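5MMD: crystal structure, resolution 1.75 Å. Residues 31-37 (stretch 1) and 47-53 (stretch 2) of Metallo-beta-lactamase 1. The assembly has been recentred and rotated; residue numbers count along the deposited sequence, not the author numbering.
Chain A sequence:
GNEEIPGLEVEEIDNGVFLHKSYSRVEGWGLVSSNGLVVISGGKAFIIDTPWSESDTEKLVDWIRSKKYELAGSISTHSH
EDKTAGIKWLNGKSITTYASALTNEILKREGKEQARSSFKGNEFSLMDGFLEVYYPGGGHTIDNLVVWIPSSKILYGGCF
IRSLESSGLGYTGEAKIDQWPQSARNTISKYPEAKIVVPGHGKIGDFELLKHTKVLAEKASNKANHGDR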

ATOM      1  N   LEU A  31      -1.101  19.603   2.052  1.00 19.45           N
ATOM      2  CA  LEU A  31      -0.052  18.725   2.547  1.00 18.40           C
ATOM      3  C   LEU A  31      -0.710  17.413   2.925  1.00 17.22           C
ATOM      4  O   LEU A  31      -1.605  17.407   3.751  1.00 19.02           O
ATOM      5  N   VAL A  32      -0.277  16.321   2.292  1.00 15.25           N
ATOM      6  CA  VAL A  32      -0.842  14.998   2.456  1.00 15.60           C
ATOM      7  C   VAL A  32       0.261  14.010   2.906  1.00 13.01           C
ATOM      8  O   VAL A  32       1.429  14.137   2.519  1.00 13.96           O
ATOM      9  N   SER A  33      -0.073  13.036   3.750  1.00 14.90           N
ATOM     10  CA  SER A  33       0.895  12.013   4.098  1.00 11.69           C
ATOM     11  C   SER A  33       0.468  10.673   3.468  1.00 11.12           C
ATOM     12  O   SER A  33      -0.700  10.454   3.195  1.00 11.14           O
ATOM     13  N   SER A  34       1.410   9.764   3.348  1.00 10.27           N
ATOM     14  CA  SER A  34       1.137   8.440   2.774  1.00 10.43           C
ATOM     15  C   SER A  34       1.804   7.376   3.603  1.00  9.84           C
ATOM     16  O   SER A  34       2.927   7.588   4.018  1.00 11.60           O
ATOM     17  N   ASN A  35       1.124   6.246   3.812  1.00  8.96           N
ATOM     18  CA  ASN A  35       1.635   5.138   4.625  1.00  9.38           C
ATOM     19  C   ASN A  35       2.216   4.009   3.779  1.00 10.14           C
ATOM     20  O   ASN A  35       1.759   3.762   2.674  1.00  7.99           O
ATOM     21  N   GLY A  36       3.185   3.310   4.337  1.00 10.21           N
ATOM     22  CA  GLY A  36       3.575   2.002   3.810  1.00  9.24           C
ATOM     23  C   GLY A  36       4.086   1.187   4.993  1.00  8.60           C
ATOM     24  O   GLY A  36       4.018   1.680   6.124  1.00  9.70           O
ATOM     25  N   LEU A  37       4.547  -0.043   4.762  1.00  9.94           N
ATOM     26  CA  LEU A  37       5.131  -0.828   5.854  1.00 11.16           C
ATOM     27  C   LEU A  37       6.534  -1.291   5.530  1.00 11.43           C
ATOM     28  O   LEU A  37       6.934  -1.419   4.379  1.00 11.54           O
ATOM     29  N   ILE A  47       9.687  -4.073   1.862  1.00 12.11           N
ATOM     30  CA  ILE A  47       8.928  -2.809   1.819  1.00 11.24           C
ATOM     31  C   ILE A  47       7.588  -2.972   1.130  1.00 11.61           C
ATOM     32  O   ILE A  47       7.517  -3.441  -0.020  1.00 11.98           O
ATOM     33  N   ILE A  48       6.525  -2.628   1.840  1.00 10.37           N
ATOM     34  CA  ILE A  48       5.187  -2.529   1.252  1.00 10.65           C
ATOM     35  C   ILE A  48       4.856  -1.043   0.987  1.00  9.58           C
ATOM     36  O   ILE A  48       4.545  -0.285   1.907  1.00  9.79           O
ATOM     37  N   ASP A  49       4.953  -0.712  -0.299  1.00 10.07           N
ATOM     38  CA  ASP A  49       4.786   0.629  -0.913  1.00 10.39           C
ATOM     39  C   ASP A  49       5.973   1.522  -0.623  1.00 10.78           C
ATOM     40  O   ASP A  49       6.469   1.573   0.506  1.00 10.65           O
ATOM     41  N   THR A  50       6.494   2.166  -1.672  1.00  9.60           N
ATOM     42  CA  THR A  50       7.584   3.078  -1.462  1.00 10.67           C
ATOM     43  C   THR A  50       7.062   4.357  -0.809  1.00 10.06           C
ATOM     44  O   THR A  50       5.876   4.643  -0.829  1.00 10.06           O
ATOM     45  N   PRO A  51       7.962   5.104  -0.198  1.00  9.81           N
ATOM     46  CA  PRO A  51       7.633   6.477   0.208  1.00 11.12           C
ATOM     47  C   PRO A  51       7.319   7.344  -1.026  1.00 10.89           C
ATOM     48  O   PRO A  51       7.551   6.922  -2.156  1.00 10.11           O
ATOM     49  N   TRP A  52       6.808   8.545  -0.794  1.00 11.31           N
ATOM     50  CA  TRP A  52       6.373   9.456  -1.831  1.00 12.46           C
ATOM     51  C   TRP A  52       7.490  10.208  -2.528  1.00 13.31           C
ATOM     52  O   TRP A  52       7.209  11.141  -3.267  1.00 14.49           O
ATOM     53  N   SER A  53       8.744   9.843  -2.302  1.00 14.09           N
ATOM     54  CA  SER A  53       9.863  10.538  -2.956  1.00 16.34           C
ATOM     55  C   SER A  53      11.111   9.670  -3.009  1.00 17.56           C
ATOM     56  O   SER A  53      11.274   8.733  -2.199  1.00 17.52           O
TER

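The two stretches run antiparallel, yet they form a single beta bridge, at one end; at the other they part, and the indole of Trp-52 covers much of stretch 1 there. The CA atoms of Leu-37 and Ile-48 lie 4.9 Å apart, whereas those of Ser-34 and Trp-52 are separated by 7.0 Å.

At the paired end, Leu-37 and Ile-48 exchange two backbone hydrogen bonds: Leu-37 N donates to Ile-48 O at 2.9 Å, and Ile-48 N donates to Leu-37 O at 2.8 Å. The CA of Ile-47 adds a CA-H...O contact to Leu-37 O at 3.5 Å. As a bridged pair, Leu-37 and Ile-48 place their side chains on the same face of the sheet, with Leu-37 CB 4.2 Å from Ile-48 CB. Both are buried and both adopt chi1 m and chi2 t, so two extended aliphatic chains meet beside their backbone hydrogen bonds. Ile-47, also m,t, starts out sideways and its end leads away from stretch 1.

Next to this pair, Gly-36 suits its place by having no side chain. Its CA lies 3.1 Å from Ile-48 O, and a CB in the ideal position would clash with the carbonyl oxygens of Ile-48 and Asp-49. Asp-49, with chi1 m, points sideways; its CB is 4.4 Å from Gly-36 CA, while its carboxylate finds hydrogen bonds elsewhere in the structure. Asn-35 points away, chi1 m, and its amide is likewise satisfied elsewhere.

Where stretch 2 has left its strand, Trp-52 reaches toward stretch 1 with chi1 at -143°, between the usual wells, and chi2 at -33°. Its broad ring can cover several residues at once. Val-32, chi1 t, points toward it and brings CG1 to 3.8 Å from Trp-52 CH2, an apolar contact suited to a compact branched side chain. Ser-34 also points toward stretch 2; its CB approaches Trp-52 CE3 at 3.6 Å. Between them in sequence, Ser-33, chi1 p, turns its side chain away, but its backbone C lies at the edge of the indole, 3.9 Å from Trp-52 CZ3.

The small Ser-34, chi1 t, combines this packing with a polar link. Its OG lies 2.4 Å from water 1, a notably short separation, and that water donates to Thr-50 O at 2.8 Å, bridging the stretches where no direct hydrogen bond joins them. The Thr-50 side chain itself points away, chi1 p, and its OG1 donates to Pro-51 O at 2.8 Å, within its own loop.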

ATOM      1  CB  LEU A  31       0.669  19.364   3.743  1.00 19.42           C
ATOM      2  CG  LEU A  31       1.889  18.608   4.278  1.00 19.23           C
ATOM      3  CD1 LEU A  31       2.954  18.355   3.207  1.00 17.80           C
ATOM      4  CD2 LEU A  31       2.501  19.362   5.479  1.00 20.87           C
ATOM      5  CB  VAL A  32      -1.467  14.514   1.111  1.00 14.87           C
ATOM      6  CG1 VAL A  32      -2.160  13.183   1.262  1.00 14.27           C
ATOM      7  CG2 VAL A  32      -2.390  15.560   0.564  1.00 16.62           C
ATOM      8  CB  SER A  33       1.022  11.860   5.617  1.00 13.21           C
ATOM      9  OG  SER A  33      -0.189  11.384   6.183  1.00 13.54           O
ATOM     10  CB  SER A  34       1.636   8.386   1.339  1.00 10.18           C
ATOM     11  OG  SER A  34       1.763   7.040   0.873  1.00 10.41           O
ATOM     12  CB  ASN A  35       0.540   4.512   5.486  1.00 10.62           C
ATOM     13  CG  ASN A  35      -0.086   5.495   6.453  1.00 10.88           C
ATOM     14  OD1 ASN A  35       0.562   6.400   6.958  1.00 11.93           O
ATOM     15  ND2 ASN A  35      -1.374   5.313   6.703  1.00 12.40           N
ATOM     16  CB  LEU A  37       4.272  -2.051   6.194  1.00 11.61           C
ATOM     17  CG  LEU A  37       2.816  -1.847   6.651  1.00 10.79           C
ATOM     18  CD1 LEU A  37       2.062  -3.156   6.822  1.00 12.55           C
ATOM     19  CD2 LEU A  37       2.743  -1.055   7.966  1.00 12.26           C
ATOM     20  CB  ILE A  47       9.694  -1.736   1.100  1.00 11.60           C
ATOM     21  CG1 ILE A  47      10.966  -1.442   1.839  1.00 12.45           C
ATOM     22  CG2 ILE A  47       8.871  -0.438   1.015  1.00  9.89           C
ATOM     23  CD1 ILE A  47      12.020  -0.766   0.995  1.00 12.94           C
ATOM     24  CB  ILE A  48       4.112  -3.152   2.137  1.00 11.04           C
ATOM     25  CG1 ILE A  48       4.444  -4.626   2.421  1.00 12.61           C
ATOM     26  CG2 ILE A  48       2.733  -2.994   1.476  1.00 10.50           C
ATOM     27  CD1 ILE A  48       3.421  -5.328   3.388  1.00 12.83           C
ATOM     28  CB  ASP A  49       3.472   1.268  -0.478  1.00 10.13           C
ATOM     29  CG  ASP A  49       2.311   0.686  -1.229  1.00 11.12           C
ATOM     30  OD1 ASP A  49       2.591   0.048  -2.254  1.00 11.82           O
ATOM     31  OD2 ASP A  49       1.154   0.815  -0.801  1.00 12.22           O
ATOM     32  CB  THR A  50       8.313   3.470  -2.767  1.00 12.21           C
ATOM     33  OG1 THR A  50       7.504   4.425  -3.493  1.00 11.99           O
ATOM     34  CG2 THR A  50       8.600   2.263  -3.651  1.00 12.83           C
ATOM     35  CB  PRO A  51       8.905   6.930   0.934  1.00 12.18           C
ATOM     36  CG  PRO A  51       9.424   5.679   1.570  1.00 12.43           C
ATOM     37  CD  PRO A  51       9.182   4.620   0.463  1.00 10.30           C
ATOM     38  CB  TRP A  52       5.425  10.501  -1.233  1.00 12.67           C
ATOM     39  CG  TRP A  52       4.289  10.936  -2.083  1.00 10.97           C
ATOM     40  CD1 TRP A  52       4.246  11.052  -3.441  1.00 11.96           C
ATOM     41  CD2 TRP A  52       3.003  11.341  -1.607  1.00 11.97           C
ATOM     42  NE1 TRP A  52       3.010  11.515  -3.843  1.00 12.08           N
ATOM     43  CE2 TRP A  52       2.220  11.683  -2.735  1.00 12.19           C
ATOM     44  CE3 TRP A  52       2.441  11.453  -0.331  1.00 10.63           C
ATOM     45  CZ2 TRP A  52       0.896  12.142  -2.627  1.00 11.93           C
ATOM     46  CZ3 TRP A  52       1.130  11.874  -0.218  1.00 11.26           C
ATOM     47  CH2 TRP A  52       0.359  12.211  -1.370  1.00 12.13           C
ATOM     48  CB  SER A  53      10.186  11.861  -2.245  1.00 17.23           C
ATOM     49  OG  SER A  53      10.857  11.663  -0.994  1.00 17.05           O
TER
HETATM   50  O   HOH W   1       3.909   5.972   0.746  1.00 12.07           O